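Local atomic coordinates of membrane protein (PDB entry 5DL5), a protein that forms a beta-barrel channel of the OprD porin family in the outer membrane and probably admits small solutes, including antibiotics. Residues Y237-Y242 / W278-T283; L203-Y208 / A221-K226; H251-T256 / D325-H330. All coordinates share one frame; numbering follows the deposited sequence.

Interaction 1: residues Y237-Y242 / W278-T283; sequences YDFSGY and WAISGT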
loop_
_atom_site.group_PDB
_atom_site.type_symbol
_atom_site.label_atom_id
_atom_site.label_comp_id
_atom_site.label_asym_id
_atom_site.label_seq_id
_atom_site.Cartn_x
_atom_site.Cartn_y
_atom_site.Cartn_z
ATOM N N TYR A 237 5.722 -19.325 6.995
ATOM C CA TYR A 237 4.435 -19.105 7.547
ATOM C C TYR A 237 4.308 -17.702 7.998
ATOM O O TYR A 237 5.240 -17.118 8.543
ATOM C CB TYR A 237 4.239 -19.963 8.800
ATOM C CG TYR A 237 4.439 -21.425 8.606
ATOM C CD1 TYR A 237 5.679 -22.001 8.847
ATOM C CD2 TYR A 237 3.406 -22.224 8.264
ATOM C CE1 TYR A 237 5.863 -23.369 8.756
ATOM C CE2 TYR A 237 3.548 -23.573 8.155
ATOM C CZ TYR A 237 4.786 -24.133 8.418
ATOM O OH TYR A 237 4.932 -25.470 8.259
ATOM N N ASP A 238 3.159 -17.154 7.784
ATOM C CA ASP A 238 2.862 -15.756 8.134
ATOM C C ASP A 238 1.474 -15.651 8.805
ATOM O O ASP A 238 0.433 -16.220 8.282
ATOM C CB ASP A 238 2.902 -14.856 6.880
ATOM C CG ASP A 238 2.838 -13.360 7.255
ATOM O OD1 ASP A 238 3.913 -12.767 7.671
ATOM O OD2 ASP A 238 1.694 -12.783 7.265
ATOM N N PHE A 239 1.423 -14.939 9.927
ATOM C CA PHE A 239 0.145 -14.575 10.589
ATOM C C PHE A 239 0.127 -13.084 10.741
ATOM O O PHE A 239 1.104 -12.478 11.318
ATOM C CB PHE A 239 0.096 -15.391 11.920
ATOM C CG PHE A 239 -1.108 -15.146 12.835
ATOM C CD1 PHE A 239 -2.411 -14.880 12.352
ATOM C CD2 PHE A 239 -0.951 -15.300 14.249
ATOM C CE1 PHE A 239 -3.493 -14.669 13.223
ATOM C CE2 PHE A 239 -2.044 -15.125 15.146
ATOM C CZ PHE A 239 -3.330 -14.848 14.644
ATOM N N SER A 240 -0.852 -12.452 10.118
ATOM C CA SER A 240 -0.985 -11.025 10.090
ATOM C C SER A 240 -2.415 -10.670 10.536
ATOM O O SER A 240 -3.372 -11.422 10.259
ATOM C CB SER A 240 -0.776 -10.457 8.674
ATOM O OG SER A 240 0.598 -10.627 8.343
ATOM N N GLY A 241 -2.590 -9.500 11.147
ATOM C CA GLY A 241 -3.938 -8.976 11.351
ATOM C C GLY A 241 -4.110 -7.506 11.794
ATOM O O GLY A 241 -3.155 -6.892 12.221
ATOM N N TYR A 242 -5.283 -6.946 11.479
ATOM C CA TYR A 242 -5.628 -5.619 12.006
ATOM C C TYR A 242 -6.894 -5.674 12.876
ATOM O O TYR A 242 -7.899 -6.384 12.587
ATOM C CB TYR A 242 -5.927 -4.617 10.916
ATOM C CG TYR A 242 -4.832 -4.304 9.953
ATOM C CD1 TYR A 242 -4.703 -5.029 8.783
ATOM C CD2 TYR A 242 -4.016 -3.171 10.155
ATOM C CE1 TYR A 242 -3.740 -4.662 7.825
ATOM C CE2 TYR A 242 -2.988 -2.853 9.290
ATOM C CZ TYR A 242 -2.876 -3.603 8.092
ATOM O OH TYR A 242 -1.929 -3.241 7.232
ATOM N N TRP A 278 -7.804 -10.818 9.845
ATOM C CA TRP A 278 -6.567 -11.583 10.014
ATOM C C TRP A 278 -6.362 -12.593 8.861
ATOM O O TRP A 278 -7.293 -12.895 8.167
ATOM C CB TRP A 278 -6.515 -12.236 11.383
ATOM C CG TRP A 278 -7.546 -13.209 11.618
ATOM C CD1 TRP A 278 -8.805 -12.972 12.131
ATOM C CD2 TRP A 278 -7.489 -14.627 11.311
ATOM N NE1 TRP A 278 -9.514 -14.151 12.096
ATOM C CE2 TRP A 278 -8.779 -15.162 11.578
ATOM C CE3 TRP A 278 -6.521 -15.456 10.767
ATOM C CZ2 TRP A 278 -9.078 -16.512 11.462
ATOM C CZ3 TRP A 278 -6.867 -16.834 10.544
ATOM C CH2 TRP A 278 -8.148 -17.321 10.939
ATOM N N ALA A 279 -5.147 -13.110 8.731
ATOM C CA ALA A 279 -4.784 -13.969 7.666
ATOM C C ALA A 279 -3.615 -14.804 8.051
ATOM O O ALA A 279 -2.794 -14.361 8.839
ATOM C CB ALA A 279 -4.475 -13.205 6.414
ATOM N N ILE A 280 -3.645 -16.058 7.601
ATOM C CA ILE A 280 -2.533 -16.973 7.729
ATOM C C ILE A 280 -2.120 -17.446 6.343
ATOM O O ILE A 280 -3.038 -17.690 5.517
ATOM C CB ILE A 280 -2.882 -18.184 8.610
ATOM C CG1 ILE A 280 -4.190 -18.878 8.116
ATOM C CG2 ILE A 280 -3.084 -17.695 10.018
ATOM C CD1 ILE A 280 -4.525 -20.211 8.751
ATOM N N SER A 281 -0.800 -17.562 6.109
ATOM C CA SER A 281 -0.288 -17.978 4.818
ATOM C C SER A 281 0.816 -18.940 5.039
ATOM O O SER A 281 1.466 -18.899 6.096
ATOM C CB SER A 281 0.100 -16.746 3.949
ATOM O OG SER A 281 1.346 -16.340 4.404
ATOM N N GLY A 282 0.965 -19.903 4.125
ATOM C CA GLY A 282 2.105 -20.795 4.112
ATOM C C GLY A 282 2.612 -20.866 2.683
ATOM O O GLY A 282 1.796 -20.996 1.797
ATOM N N THR A 283 3.924 -20.674 2.476
ATOM C CA THR A 283 4.574 -20.664 1.178
ATOM C C THR A 283 5.624 -21.723 1.181
ATOM O O THR A 283 6.476 -21.734 2.051
ATOM C CB THR A 283 5.235 -19.264 0.908
ATOM O OG1 THR A 283 4.214 -18.318 1.017
ATOM C CG2 THR A 283 5.826 -19.113 -0.464
#
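Phe239 leans toward strand 273-286 because its CG stands anti to the backbone N (chi1 177°), with the edge of the ring turned to the carbonyl O of Ala279. From there CD1 of Phe239 packs 3.7 Å from CG2 of Ile280, while CE1 of Phe239 comes to 4.0 Å from CE3 of Trp278. Both approaches are oblique, and the Phe239–Trp278 ring pair is an apolar contact and not a stack. Trp278 and Ile280 each place their first branch (CG and CG1) between N and the carbonyl carbon, the crowded position (chi1 63° in Trp278), so the outer parts of both side chains lead away although CE3 still meets Phe239. CB of Trp278 also sits 3.4 Å from the carbonyl O of Ser240. The partner of Trp278 is Gly241, and the two strands close to 3.9 Å between the CA atoms of Gly241 and Trp278.

The polar face carries Asp238, Ser240, Ala279 and Ser281. Here OG of Ser281 meets CB of Asp238 at 3.3 Å. The carboxylate divides its bonds: OG of Ser240 donates to the syn lone pair of Asp238 OD2 at 2.6 Å, and OD1 accepts from Asn222 and Asn224 of strand 216-229. Antiparallel backbone pairs Asp238–Ser281 and Ser240–Ala279 supply four hydrogen bonds, the straightest from Ser240 N to Ala279 O at 3.0 Å (171° at the hydrogen).

Strands 233-246 and 273-286 are consecutive staves of the barrel wall. Strand 216-229 flanks the first, with Val223 against Phe239, strand 289-300 flanks the second, and on the polar face Leu318 and Pro319 of a loop touch Ser240 and Ala279.

Interaction 2: residues L203-Y208 / A221-K226; sequences LNASYY and ANVNFK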
loop_
_atom_site.group_PDB
_atom_site.type_symbol
_atom_site.label_atom_id
_atom_site.label_comp_id
_atom_site.label_asym_id
_atom_site.label_seq_id
_atom_site.Cartn_x
_atom_site.Cartn_y
_atom_site.Cartn_z
ATOM N N LEU A 203 12.882 -15.861 12.116
ATOM C CA LEU A 203 11.694 -15.358 12.813
ATOM C C LEU A 203 11.700 -13.850 13.101
ATOM O O LEU A 203 12.717 -13.274 13.625
ATOM C CB LEU A 203 11.525 -16.130 14.112
ATOM C CG LEU A 203 10.488 -15.686 15.121
ATOM C CD1 LEU A 203 9.141 -16.068 14.617
ATOM C CD2 LEU A 203 10.732 -16.196 16.561
ATOM N N ASN A 204 10.619 -13.187 12.679
ATOM C CA ASN A 204 10.427 -11.851 13.109
ATOM C C ASN A 204 8.978 -11.505 13.329
ATOM O O ASN A 204 8.066 -12.238 12.942
ATOM C CB ASN A 204 11.069 -10.950 12.144
ATOM C CG ASN A 204 10.568 -11.160 10.807
ATOM O OD1 ASN A 204 9.476 -10.828 10.562
ATOM N ND2 ASN A 204 11.360 -11.741 9.935
ATOM N N ALA A 205 8.771 -10.417 14.031
ATOM C CA ALA A 205 7.448 -10.022 14.424
ATOM C C ALA A 205 7.353 -8.492 14.521
ATOM O O ALA A 205 8.390 -7.788 14.570
ATOM C CB ALA A 205 7.079 -10.602 15.754
ATOM N N SER A 206 6.126 -8.014 14.444
ATOM C CA SER A 206 5.825 -6.557 14.577
ATOM C C SER A 206 4.485 -6.216 15.085
ATOM O O SER A 206 3.585 -6.998 15.028
ATOM C CB SER A 206 6.111 -5.869 13.320
ATOM O OG SER A 206 5.287 -6.230 12.330
ATOM N N TYR A 207 4.362 -5.036 15.683
ATOM C CA TYR A 207 3.130 -4.582 16.304
ATOM C C TYR A 207 3.160 -3.044 16.193
ATOM O O TYR A 207 4.172 -2.386 16.555
ATOM C CB TYR A 207 3.204 -5.068 17.767
ATOM C CG TYR A 207 2.061 -4.846 18.656
ATOM C CD1 TYR A 207 0.757 -4.870 18.164
ATOM C CD2 TYR A 207 2.242 -4.788 20.034
ATOM C CE1 TYR A 207 -0.320 -4.679 18.970
ATOM C CE2 TYR A 207 1.147 -4.666 20.907
ATOM C CZ TYR A 207 -0.129 -4.640 20.368
ATOM O OH TYR A 207 -1.246 -4.482 21.137
ATOM N N TYR A 208 2.122 -2.504 15.606
ATOM C CA TYR A 208 2.024 -1.074 15.359
ATOM C C TYR A 208 0.618 -0.615 15.774
ATOM O O TYR A 208 -0.325 -1.376 15.721
ATOM C CB TYR A 208 2.188 -0.773 13.841
ATOM C CG TYR A 208 3.538 -0.973 13.297
ATOM C CD1 TYR A 208 3.909 -2.193 12.794
ATOM C CD2 TYR A 208 4.459 0.046 13.306
ATOM C CE1 TYR A 208 5.212 -2.423 12.314
ATOM C CE2 TYR A 208 5.771 -0.122 12.827
ATOM C CZ TYR A 208 6.119 -1.377 12.321
ATOM O OH TYR A 208 7.369 -1.643 11.855
ATOM N N ALA A 221 -0.545 -6.453 13.927
ATOM C CA ALA A 221 0.495 -7.364 14.419
ATOM C C ALA A 221 0.887 -8.314 13.269
ATOM O O ALA A 221 0.046 -8.701 12.463
ATOM C CB ALA A 221 -0.092 -8.216 15.583
ATOM N N ASN A 222 2.124 -8.777 13.279
ATOM C CA ASN A 222 2.585 -9.785 12.313
ATOM C C ASN A 222 3.619 -10.670 12.993
ATOM O O ASN A 222 4.432 -10.232 13.838
ATOM C CB ASN A 222 3.195 -9.130 11.081
ATOM C CG ASN A 222 3.919 -10.119 10.156
ATOM O OD1 ASN A 222 5.109 -10.270 10.222
ATOM N ND2 ASN A 222 3.198 -10.735 9.276
ATOM N N VAL A 223 3.572 -11.930 12.596
ATOM C CA VAL A 223 4.670 -12.856 12.851
ATOM C C VAL A 223 4.961 -13.646 11.550
ATOM O O VAL A 223 4.023 -14.081 10.841
ATOM C CB VAL A 223 4.405 -13.665 14.111
ATOM C CG1 VAL A 223 3.210 -14.599 13.959
ATOM C CG2 VAL A 223 5.592 -14.588 14.367
ATOM N N ASN A 224 6.232 -13.872 11.298
ATOM C CA ASN A 224 6.735 -14.403 10.106
ATOM C C ASN A 224 7.864 -15.362 10.475
ATOM O O ASN A 224 8.786 -15.022 11.184
ATOM C CB ASN A 224 7.107 -13.293 9.074
ATOM C CG ASN A 224 7.435 -13.867 7.742
ATOM O OD1 ASN A 224 8.520 -14.436 7.540
ATOM N ND2 ASN A 224 6.443 -13.866 6.839
ATOM N N PHE A 225 7.695 -16.631 10.055
ATOM C CA PHE A 225 8.578 -17.732 10.455
ATOM C C PHE A 225 8.931 -18.518 9.178
ATOM O O PHE A 225 8.066 -19.024 8.495
ATOM C CB PHE A 225 7.989 -18.669 11.513
ATOM C CG PHE A 225 8.937 -19.801 11.890
ATOM C CD1 PHE A 225 10.157 -19.535 12.476
ATOM C CD2 PHE A 225 8.652 -21.081 11.575
ATOM C CE1 PHE A 225 11.078 -20.552 12.754
ATOM C CE2 PHE A 225 9.557 -22.127 11.869
ATOM C CZ PHE A 225 10.765 -21.843 12.446
ATOM N N LYS A 226 10.213 -18.528 8.868
ATOM C CA LYS A 226 10.763 -19.305 7.821
ATOM C C LYS A 226 11.452 -20.546 8.322
ATOM O O LYS A 226 12.394 -20.464 9.088
ATOM C CB LYS A 226 11.792 -18.511 7.088
ATOM C CG LYS A 226 12.438 -19.355 5.983
ATOM C CD LYS A 226 13.335 -18.458 5.167
ATOM C CE LYS A 226 14.155 -19.281 4.184
ATOM N NZ LYS A 226 15.099 -18.320 3.532
HETATM O O HOH W 1 6.971 -8.573 11.311
#
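Asn222 and Asn224 both hold CG anti to the backbone N (chi1 170° in Asn222), whereas Asn204 and Ser206 set CG and OG between N and the carbonyl carbon (chi1 56° in Asn204). Strand alternation puts all four residues on one face, and these torsions set where OD1 and OG point on it. A water bridges three of them: it donates to OD1 of Asn222 at 2.7 Å, lies 3.1 Å from OG of Ser206 in a hydrogen bond of undecided direction, and makes a weak, long bond of 3.5 Å to OD1 of Asn204. The amides of Asn204 and Asn224 run side by side, their planes 3° apart, yet they are not bonded to each other; OD1 of Asn204 rests 3.7 Å from CB of Asn224. The ND2 groups of Asn222 and Asn224 are instead taken by Asp238 on the next strand, that of Asn222 also by Ser240.

Strands 203-212 and 216-229 form one beta hairpin of the OprD-type barrel wall, flanked by strands 190-200 and 233-246. Two hydrogen-bonded antiparallel pairs, Asn204–Asn224 and Ser206–Asn222, stitch it together; Ser206 N reaches an in-plane lone pair of Asn222 O at 2.9 Å.

On the other face the side chains are mostly apolar, consistent with a surface turned to lipid. Leu203, with CG anti to N, brings CD1 to 3.9 Å from CG2 of Val223, crossing it obliquely. CB of Leu203 approaches the edge of the Phe225 ring, 4.0 Å from CD1 of Phe225. Further along, CD1 of Tyr207 lies 4.3 Å from CB of Ala221.

Interaction 3: residues H251-T256 / D325-H330; sequences HTYSAT and DFIGNH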
loop_
_atom_site.group_PDB
_atom_site.type_symbol
_atom_site.label_atom_id
_atom_site.label_comp_id
_atom_site.label_asym_id
_atom_site.label_seq_id
_atom_site.Cartn_x
_atom_site.Cartn_y
_atom_site.Cartn_z
ATOM N N HIS A 251 -15.906 7.790 8.137
ATOM C CA HIS A 251 -16.422 7.401 6.886
ATOM C C HIS A 251 -16.204 5.923 6.673
ATOM O O HIS A 251 -15.067 5.436 6.697
ATOM C CB HIS A 251 -15.743 8.211 5.780
ATOM C CG HIS A 251 -16.208 9.613 5.719
ATOM N ND1 HIS A 251 -15.537 10.669 6.317
ATOM C CD2 HIS A 251 -17.276 10.151 5.095
ATOM C CE1 HIS A 251 -16.184 11.787 6.081
ATOM N NE2 HIS A 251 -17.210 11.502 5.304
ATOM N N THR A 252 -17.297 5.202 6.467
ATOM C CA THR A 252 -17.214 3.743 6.127
ATOM C C THR A 252 -18.286 3.481 5.056
ATOM O O THR A 252 -19.107 4.395 4.797
ATOM C CB THR A 252 -17.572 2.856 7.361
ATOM O OG1 THR A 252 -18.843 3.227 7.919
ATOM C CG2 THR A 252 -16.555 2.911 8.405
ATOM N N TYR A 253 -18.337 2.249 4.504
ATOM C CA TYR A 253 -19.324 1.911 3.454
ATOM C C TYR A 253 -19.921 0.512 3.728
ATOM O O TYR A 253 -21.047 0.317 3.373
ATOM C CB TYR A 253 -18.769 2.000 2.082
ATOM C CG TYR A 253 -17.517 1.176 1.895
ATOM C CD1 TYR A 253 -16.298 1.707 2.206
ATOM C CD2 TYR A 253 -17.552 -0.226 1.411
ATOM C CE1 TYR A 253 -15.106 0.989 2.022
ATOM C CE2 TYR A 253 -16.360 -0.986 1.272
ATOM C CZ TYR A 253 -15.136 -0.325 1.543
ATOM O OH TYR A 253 -13.881 -0.939 1.498
ATOM N N SER A 254 -19.257 -0.427 4.394
ATOM C CA SER A 254 -19.817 -1.843 4.535
ATOM C C SER A 254 -20.451 -2.087 5.914
ATOM O O SER A 254 -20.660 -3.198 6.287
ATOM C CB SER A 254 -18.627 -2.808 4.205
ATOM O OG SER A 254 -17.622 -2.697 5.213
ATOM N N ALA A 255 -20.777 -1.059 6.720
ATOM C CA ALA A 255 -21.187 -1.284 8.111
ATOM C C ALA A 255 -22.484 -2.012 8.152
ATOM O O ALA A 255 -23.274 -1.844 7.231
ATOM C CB ALA A 255 -21.393 0.003 8.879
ATOM N N THR A 256 -22.683 -2.837 9.194
ATOM C CA THR A 256 -24.049 -3.458 9.430
ATOM C C THR A 256 -24.481 -3.077 10.798
ATOM O O THR A 256 -23.753 -2.351 11.517
ATOM C CB THR A 256 -24.001 -5.002 9.282
ATOM O OG1 THR A 256 -22.858 -5.553 9.980
ATOM C CG2 THR A 256 -23.856 -5.314 7.834
ATOM N N ASP A 325 -9.557 -6.492 -2.399
ATOM C CA ASP A 325 -8.817 -6.756 -1.177
ATOM C C ASP A 325 -9.501 -7.731 -0.245
ATOM O O ASP A 325 -8.962 -7.986 0.868
ATOM C CB ASP A 325 -8.604 -5.485 -0.439
ATOM C CG ASP A 325 -7.592 -4.577 -1.161
ATOM O OD1 ASP A 325 -6.520 -5.032 -1.580
ATOM O OD2 ASP A 325 -7.877 -3.402 -1.198
ATOM N N PHE A 326 -10.659 -8.261 -0.604
ATOM C CA PHE A 326 -11.274 -9.377 0.245
ATOM C C PHE A 326 -11.487 -8.909 1.685
ATOM O O PHE A 326 -11.171 -9.544 2.652
ATOM C CB PHE A 326 -10.520 -10.725 0.105
ATOM C CG PHE A 326 -10.549 -11.238 -1.357
ATOM C CD1 PHE A 326 -9.654 -10.751 -2.307
ATOM C CD2 PHE A 326 -11.543 -12.112 -1.793
ATOM C CE1 PHE A 326 -9.764 -11.127 -3.680
ATOM C CE2 PHE A 326 -11.650 -12.550 -3.140
ATOM C CZ PHE A 326 -10.791 -11.983 -4.097
ATOM N N ILE A 327 -12.163 -7.760 1.736
ATOM C CA ILE A 327 -12.296 -6.915 2.965
ATOM C C ILE A 327 -13.720 -6.626 3.265
ATOM O O ILE A 327 -13.995 -5.824 4.110
ATOM C CB ILE A 327 -11.581 -5.521 2.802
ATOM C CG1 ILE A 327 -12.090 -4.800 1.523
ATOM C CG2 ILE A 327 -10.097 -5.682 3.013
ATOM C CD1 ILE A 327 -11.565 -3.361 1.353
ATOM N N GLY A 328 -14.652 -7.322 2.685
ATOM C CA GLY A 328 -16.051 -7.180 3.007
ATOM C C GLY A 328 -16.393 -7.642 4.436
ATOM O O GLY A 328 -15.663 -8.401 5.107
ATOM N N ASN A 329 -17.509 -7.124 4.854
ATOM C CA ASN A 329 -18.072 -7.342 6.161
ATOM C C ASN A 329 -18.326 -8.886 6.348
ATOM O O ASN A 329 -19.014 -9.454 5.549
ATOM C CB ASN A 329 -19.296 -6.504 6.323
ATOM C CG ASN A 329 -19.952 -6.614 7.717
ATOM O OD1 ASN A 329 -20.021 -7.680 8.337
ATOM N ND2 ASN A 329 -20.606 -5.563 8.095
ATOM N N HIS A 330 -17.654 -9.497 7.357
ATOM C CA HIS A 330 -17.702 -10.996 7.637
ATOM C C HIS A 330 -17.071 -11.820 6.562
ATOM O O HIS A 330 -17.237 -13.002 6.575
ATOM C CB HIS A 330 -19.161 -11.463 7.883
ATOM C CG HIS A 330 -19.604 -11.275 9.292
ATOM N ND1 HIS A 330 -19.637 -10.026 9.924
ATOM C CD2 HIS A 330 -19.953 -12.191 10.243
ATOM C CE1 HIS A 330 -20.033 -10.175 11.186
ATOM N NE2 HIS A 330 -20.217 -11.476 11.406
#
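Two long loops of the OprD barrel meet here, one following strand 233-246 and the other preceding strand 332-341; in the topology usual for this family both would lie on the extracellular side. Asn329 and Thr256 face each other tip to tip. CG of Asn329 is anti to its backbone N (chi1 -178°), which extends the amide toward the opposite loop. ND2 of Asn329 then donates twice: to the carbonyl O of Ser254 at 3.0 Å, almost in the amide plane (4° out of it), and to OG1 of Thr256 at 2.9 Å, where the partner is tilted 20° from that plane. CG2 of Thr256 also packs 3.3 Å from ND2 of Asn329. The remaining amide atom, OD1 of Asn329, accepts ND1 of His330 at 2.9 Å, nearly along the C=O axis, so three bonds fix the rotation of this buried amide.

Ser254 turns its hydroxyl to Asp305 and Gly303, a further tie between the same two loops. A second contact, van der Waals in kind, lies beside the polar one. Tyr253 and Ile327 cross at about a right angle, with the phenol OH of Tyr253 3.4 Å from the methyl CD1 of Ile327.

Overall arrangement
Interactions 1 and 2 are surface contacts in the barrel wall, their centres 9 Å apart. The inner strands of the two pairs, 216-229 and 233-246, are neighbours, so four successive strands are joined. The polar network around Asp238 runs from one pair to the other, extending one polar face across both. Each rests on regular backbone ladders with aromatic and aliphatic side chains on the opposite face. Interaction 3 is partly buried and lacks such a ladder; one side-chain amide nitrogen donates both hydrogen bonds between its two segments. Its centre lies about 20 Å from that of interaction 1 and 26 Å from that of interaction 2, and it touches neither, although its 251-256 segment follows strand 233-246 in the chain.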